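Local coordinates for protein proline dehydrogenase (Bradyrhizobium japonicum USDA 110, PDB 3HAZ) that probably oxidises L-proline to L-glutamate in two steps, pairing an FAD-dependent proline dehydrogenase with an NAD-dependent aldehyde dehydrogenase in one chain, at residues G562-G565 and W566-P570; D105-H108 and H109-S113; A204-A207 and R208-F211. One frame throughout, in Å; residues are numbered along the deposited sequence.

In the fold
From the N terminus the three contacts follow in series, none nesting in or crossing another, and each is local, within a helix or, for contact 1, running off its end, so none closes a long loop. Contact 2 opens helix 106-115, in the DNA-binding domain. Contact 3 begins helix 204-223 of the proline dehydrogenase barrel; its centre lies about 30 Å from that of contact 2, and their nearest atoms are about 16 Å apart. Contact 1 ends helix 549-567 in the aldehyde dehydrogenase part, its centre about 63 Å from that of contact 2 and 64 Å from that of contact 3. Contacts 1 and 3 lie on opposite sides of the chain's centre, and contact 1 also meets a second subunit.

Contact 1 of 3, residues G562-G565 and W566-P570; sequences GFAG and WSRTP
Arg-568 reaches back along the end of helix 549-567 to Ala-564, and side-chain hydrogen bonds join the backbone ones here. Arg-568 NH2 donates to Ala-564 O at 2.9 Å, with an N-H...O angle of 158°. The oxygen sits at the guanidinium edge, close to its plane, but the donor approaches from the flank of the carbonyl, at a C=O...N angle of 109°. Thr-569 OG1 donates to Gly-565 O over 2.9 Å. Ser-567 OG lies 3.0 Å from both Phe-563 O and Ala-564 O, and its one proton could serve either; chi1 of 70° sets OG between the backbone N and carbonyl carbon, within reach of both oxygens.

Among backbone bonds, Ser-567 N to Phe-563 O (2.8 Å) is regular, whereas Arg-568 N has just weak bonds, to Ala-564 O and Gly-565 O. The apolar part is a CH-pi contact: Ser-567 CB stands 4.1 Å from the centroid of the Phe-563 ring, off-centre. The indole of Trp-566 leads away from 562-565, and its NE1 is bonded to Leu-674 O.

Arg-568 NE forms a salt bridge with Asp-933 of the second subunit. One guanidinium thus adds a bond to Ala-564 O, where the backbone N of Arg-568 bonds only weakly, and also ties the helix end to that subunit.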
# COMPACT_ATOMS: atom_id res chain seq x y z
N GLY A 562 -16.09 -7.45 45.67
CA GLY A 562 -15.47 -6.44 44.83
C GLY A 562 -15.28 -6.89 43.39
O GLY A 562 -14.95 -6.09 42.52
N PHE A 563 -15.49 -8.18 43.15
CA PHE A 563 -15.27 -8.77 41.83
C PHE A 563 -16.20 -8.19 40.77
O PHE A 563 -15.76 -7.89 39.66
CB PHE A 563 -15.40 -10.30 41.89
CG PHE A 563 -15.60 -10.96 40.55
CD1 PHE A 563 -14.56 -11.02 39.63
CD2 PHE A 563 -16.82 -11.52 40.21
CE1 PHE A 563 -14.74 -11.62 38.39
CE2 PHE A 563 -17.00 -12.13 38.98
CZ PHE A 563 -15.96 -12.18 38.07
N ALA A 564 -17.48 -8.04 41.11
CA ALA A 564 -18.48 -7.51 40.17
C ALA A 564 -18.07 -6.19 39.52
O ALA A 564 -18.12 -6.05 38.29
CB ALA A 564 -19.84 -7.35 40.87
N GLY A 565 -17.67 -5.22 40.33
CA GLY A 565 -17.23 -3.94 39.82
C GLY A 565 -15.89 -3.96 39.10
O GLY A 565 -15.71 -3.28 38.08
N TRP A 566 -14.92 -4.71 39.62
CA TRP A 566 -13.60 -4.74 38.99
C TRP A 566 -13.68 -5.42 37.63
O TRP A 566 -13.15 -4.91 36.64
CB TRP A 566 -12.57 -5.45 39.87
CG TRP A 566 -11.20 -5.46 39.27
CD1 TRP A 566 -10.45 -6.55 38.93
CD2 TRP A 566 -10.41 -4.31 38.91
NE1 TRP A 566 -9.25 -6.15 38.39
CE2 TRP A 566 -9.20 -4.78 38.38
CE3 TRP A 566 -10.61 -2.93 39.00
CZ2 TRP A 566 -8.19 -3.93 37.93
CZ3 TRP A 566 -9.61 -2.08 38.56
CH2 TRP A 566 -8.41 -2.58 38.04
N SER A 567 -14.36 -6.55 37.58
CA SER A 567 -14.49 -7.30 36.34
C SER A 567 -15.13 -6.44 35.25
O SER A 567 -14.84 -6.62 34.07
CB SER A 567 -15.34 -8.55 36.56
OG SER A 567 -16.69 -8.20 36.78
N ARG A 568 -16.00 -5.52 35.65
CA ARG A 568 -16.72 -4.68 34.69
C ARG A 568 -16.02 -3.34 34.43
O ARG A 568 -16.49 -2.54 33.62
CB ARG A 568 -18.16 -4.45 35.17
CG ARG A 568 -19.03 -5.69 35.08
CD ARG A 568 -20.34 -5.52 35.84
NE ARG A 568 -21.19 -6.70 35.70
CZ ARG A 568 -21.00 -7.85 36.34
NH1 ARG A 568 -21.82 -8.87 36.14
NH2 ARG A 568 -19.98 -7.98 37.18
N THR A 569 -14.92 -3.10 35.13
CA THR A 569 -14.08 -1.95 34.81
C THR A 569 -13.41 -2.15 33.44
O THR A 569 -12.84 -3.20 33.17
CB THR A 569 -13.03 -1.72 35.90
OG1 THR A 569 -13.70 -1.43 37.14
CG2 THR A 569 -12.11 -0.55 35.54
N PRO A 570 -13.50 -1.14 32.55
CA PRO A 570 -12.90 -1.24 31.21
C PRO A 570 -11.43 -1.68 31.25
O PRO A 570 -10.67 -1.25 32.11
CB PRO A 570 -13.01 0.19 30.67
CG PRO A 570 -14.24 0.75 31.37
CD PRO A 570 -14.26 0.11 32.74

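Contact 2 of 3, residues D105-H108 and H109-S113; sequences DFIH and HETKS
His-109 N donates to Asp-105 O at 2.9 Å, the first of four successive i to i+4 bonds that wind 105-108 into 109-113 as a single helix. Thr-111 N to Ile-107 O is the shortest, 2.7 Å, and Lys-112 N to His-108 O the straightest, with an N-H...O angle of 167°. Asp-105 is the N-cap by position, yet its carboxylate makes no capping bond; OD1 is instead in a salt bridge with Arg-130.

The His-109 ring packs against Asp-105. Asp-105 CB is over its face, 3.8 Å from the centroid, and Asp-105 O is above the same ring near the rim. Phe-96 meets this histidine edge-to-face. Helix 106-115 belongs to the DNA-binding domain, but it borders the aldehyde dehydrogenase part as well: Glu-110 OE2, which also accepts a hydrogen bond from Thr-141 OG1, is salt-bridged to Arg-923, and Lys-112 NZ to Asp-805.

A chi1 of -75° puts Lys-112 CG over one face of the His-108 ring, 3.9 Å from its centroid; the bend at chi2 then returns the chain, with CE 3.6 Å from His-108 CE1. Thr-111 OG1 also donates to Ile-107 O, 2.8 Å away, from 45° above the carbonyl plane, giving that oxygen two donors from one residue. A water bridges Glu-110 OE1 and Phe-106 O, the latter bond being weak.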
# COMPACT_ATOMS: atom_id res chain seq x y z
N ASP A 105 33.20 -38.83 10.09
CA ASP A 105 33.66 -38.45 11.42
C ASP A 105 33.69 -36.94 11.59
O ASP A 105 34.59 -36.39 12.23
CB ASP A 105 35.06 -39.03 11.68
CG ASP A 105 35.00 -40.40 12.30
OD1 ASP A 105 33.92 -40.77 12.81
OD2 ASP A 105 36.03 -41.11 12.28
N PHE A 106 32.69 -36.28 11.01
CA PHE A 106 32.64 -34.83 10.97
C PHE A 106 32.64 -34.19 12.36
O PHE A 106 33.44 -33.29 12.64
CB PHE A 106 31.40 -34.36 10.19
CG PHE A 106 31.30 -34.96 8.81
CD1 PHE A 106 32.21 -34.62 7.83
CD2 PHE A 106 30.29 -35.85 8.50
CE1 PHE A 106 32.11 -35.15 6.55
CE2 PHE A 106 30.18 -36.39 7.24
CZ PHE A 106 31.10 -36.05 6.26
N ILE A 107 31.72 -34.65 13.22
CA ILE A 107 31.57 -34.08 14.56
C ILE A 107 32.77 -34.48 15.43
O ILE A 107 33.29 -33.67 16.19
CB ILE A 107 30.20 -34.48 15.19
CG1 ILE A 107 29.06 -33.73 14.49
CG2 ILE A 107 30.15 -34.19 16.70
CD1 ILE A 107 27.65 -34.14 14.93
N HIS A 108 33.23 -35.72 15.26
CA HIS A 108 34.42 -36.22 15.93
C HIS A 108 35.64 -35.34 15.65
O HIS A 108 36.38 -34.97 16.56
CB HIS A 108 34.69 -37.67 15.51
CG HIS A 108 35.82 -38.32 16.26
ND1 HIS A 108 35.69 -38.77 17.55
CD2 HIS A 108 37.09 -38.62 15.88
CE1 HIS A 108 36.83 -39.30 17.95
NE2 HIS A 108 37.69 -39.23 16.96
N HIS A 109 35.86 -34.99 14.38
CA HIS A 109 36.99 -34.14 14.03
C HIS A 109 36.87 -32.75 14.66
O HIS A 109 37.85 -32.22 15.17
CB HIS A 109 37.17 -34.03 12.51
CG HIS A 109 37.49 -35.33 11.85
ND1 HIS A 109 37.25 -35.57 10.51
CD2 HIS A 109 38.02 -36.48 12.34
CE1 HIS A 109 37.63 -36.79 10.21
NE2 HIS A 109 38.10 -37.37 11.30
N GLU A 110 35.68 -32.17 14.59
CA GLU A 110 35.44 -30.85 15.18
C GLU A 110 35.63 -30.90 16.70
O GLU A 110 36.23 -30.01 17.29
CB GLU A 110 34.03 -30.35 14.85
CG GLU A 110 33.76 -28.94 15.37
CD GLU A 110 32.44 -28.35 14.89
OE1 GLU A 110 31.61 -29.09 14.32
OE2 GLU A 110 32.23 -27.14 15.09
N THR A 111 35.10 -31.95 17.32
CA THR A 111 35.20 -32.10 18.78
C THR A 111 36.64 -32.33 19.23
O THR A 111 37.13 -31.64 20.14
CB THR A 111 34.29 -33.24 19.28
OG1 THR A 111 32.94 -32.94 18.91
CG2 THR A 111 34.36 -33.37 20.80
N LYS A 112 37.33 -33.27 18.59
CA LYS A 112 38.71 -33.58 18.95
C LYS A 112 39.65 -32.39 18.74
O LYS A 112 40.46 -32.07 19.62
CB LYS A 112 39.24 -34.81 18.19
CG LYS A 112 38.70 -36.14 18.71
CD LYS A 112 39.07 -36.36 20.17
CE LYS A 112 38.60 -37.72 20.66
NZ LYS A 112 39.17 -38.05 22.00
N SER A 113 39.55 -31.74 17.59
CA SER A 113 40.45 -30.62 17.30
C SER A 113 40.26 -29.47 18.29
O SER A 113 41.22 -28.80 18.65
CB SER A 113 40.26 -30.11 15.86
OG SER A 113 38.92 -29.70 15.63
O HOH W 1 31.80 -31.12 12.44

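Contact 3 of 3, residues A204-A207 and R208-F211; sequences AADA and RRYF
Asp-206 and Arg-209 are brought together by different first torsions: the aspartate CG lies beside its own N (chi1 -80°), while the arginine CG points away from its N (173°) and the chain then turns at chi3. The two side chains run alongside each other in the same direction. Arg-209 NH2 makes a salt bridge to Asp-206 OD1 at 3.4 Å, a weak hydrogen bond by length though nearly straight. The oxygen is at the guanidinium edge, but the carboxylate and guanidinium planes stand 89° apart, and the contact is the single NH2 to OD1 one. Stronger partners lie beyond: Asp-206 OD2 accepts from Arg-202 N, and Arg-209 NH1 is salt-bridged to Asp-451, whose carboxylate also bonds Tyr-210 OH.

Arg-208 bends at chi3 and lays one guanidinium face over Ala-205 CA, 3.9 Å from CZ; its NH1 is 3.8 Å from Ala-204 CB. Tyr-210 CD2 rests 3.1 Å from Asp-206 O, which also accepts Tyr-210 N at 2.9 Å.

Helix 204-223 is the helix of the beta-alpha-beta crossover between parallel strands 193-196 and 235-238 in the proline dehydrogenase barrel. Phe-211 packs on helix 252-272, touching Leu-266, and Tyr-210 packs on Ala-242 of the short helix 240-243.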
# COMPACT_ATOMS: atom_id res chain seq x y z
N ALA A 204 42.43 -17.81 40.28
CA ALA A 204 43.66 -17.25 40.81
C ALA A 204 44.86 -17.84 40.08
O ALA A 204 45.82 -17.14 39.74
CB ALA A 204 43.76 -17.51 42.33
N ALA A 205 44.81 -19.14 39.82
CA ALA A 205 45.88 -19.78 39.07
C ALA A 205 46.00 -19.22 37.64
O ALA A 205 47.11 -19.08 37.14
CB ALA A 205 45.72 -21.30 39.07
N ASP A 206 44.88 -18.88 37.00
CA ASP A 206 44.94 -18.27 35.66
C ASP A 206 45.73 -16.97 35.72
O ASP A 206 46.59 -16.72 34.88
CB ASP A 206 43.55 -17.93 35.12
CG ASP A 206 42.82 -19.12 34.55
OD1 ASP A 206 43.48 -20.06 34.07
OD2 ASP A 206 41.57 -19.09 34.56
N ALA A 207 45.39 -16.12 36.69
CA ALA A 207 46.04 -14.82 36.84
C ALA A 207 47.55 -14.94 37.04
O ALA A 207 48.30 -14.09 36.56
CB ALA A 207 45.41 -14.04 37.99
N ARG A 208 47.99 -15.97 37.76
CA ARG A 208 49.43 -16.20 37.97
C ARG A 208 50.09 -16.70 36.69
O ARG A 208 51.20 -16.30 36.35
CB ARG A 208 49.66 -17.23 39.10
CG ARG A 208 49.15 -16.79 40.47
CD ARG A 208 49.79 -17.60 41.61
NE ARG A 208 49.40 -19.00 41.59
CZ ARG A 208 48.26 -19.47 42.10
NH1 ARG A 208 47.40 -18.63 42.67
NH2 ARG A 208 47.98 -20.77 42.04
N ARG A 209 49.39 -17.58 35.99
CA ARG A 209 49.92 -18.13 34.75
C ARG A 209 50.13 -17.02 33.73
O ARG A 209 51.16 -16.96 33.07
CB ARG A 209 48.97 -19.19 34.18
CG ARG A 209 49.37 -19.68 32.81
CD ARG A 209 48.58 -20.91 32.41
NE ARG A 209 47.16 -20.61 32.29
CZ ARG A 209 46.61 -20.02 31.24
NH1 ARG A 209 47.37 -19.65 30.21
NH2 ARG A 209 45.30 -19.80 31.21
N TYR A 210 49.14 -16.14 33.61
CA TYR A 210 49.24 -15.03 32.66
C TYR A 210 50.35 -14.08 33.05
O TYR A 210 51.10 -13.61 32.19
CB TYR A 210 47.91 -14.26 32.55
CG TYR A 210 46.83 -15.00 31.81
CD1 TYR A 210 47.05 -15.47 30.53
CD2 TYR A 210 45.58 -15.21 32.40
CE1 TYR A 210 46.05 -16.15 29.84
CE2 TYR A 210 44.57 -15.87 31.71
CZ TYR A 210 44.82 -16.34 30.43
OH TYR A 210 43.83 -17.00 29.74
N PHE A 211 50.44 -13.77 34.34
CA PHE A 211 51.55 -12.96 34.85
C PHE A 211 52.89 -13.58 34.43
O PHE A 211 53.75 -12.90 33.89
CB PHE A 211 51.50 -12.80 36.37
CG PHE A 211 52.69 -12.09 36.94
CD1 PHE A 211 52.66 -10.73 37.18
CD2 PHE A 211 53.87 -12.79 37.22
CE1 PHE A 211 53.77 -10.07 37.69
CE2 PHE A 211 54.98 -12.13 37.73
CZ PHE A 211 54.93 -10.77 37.97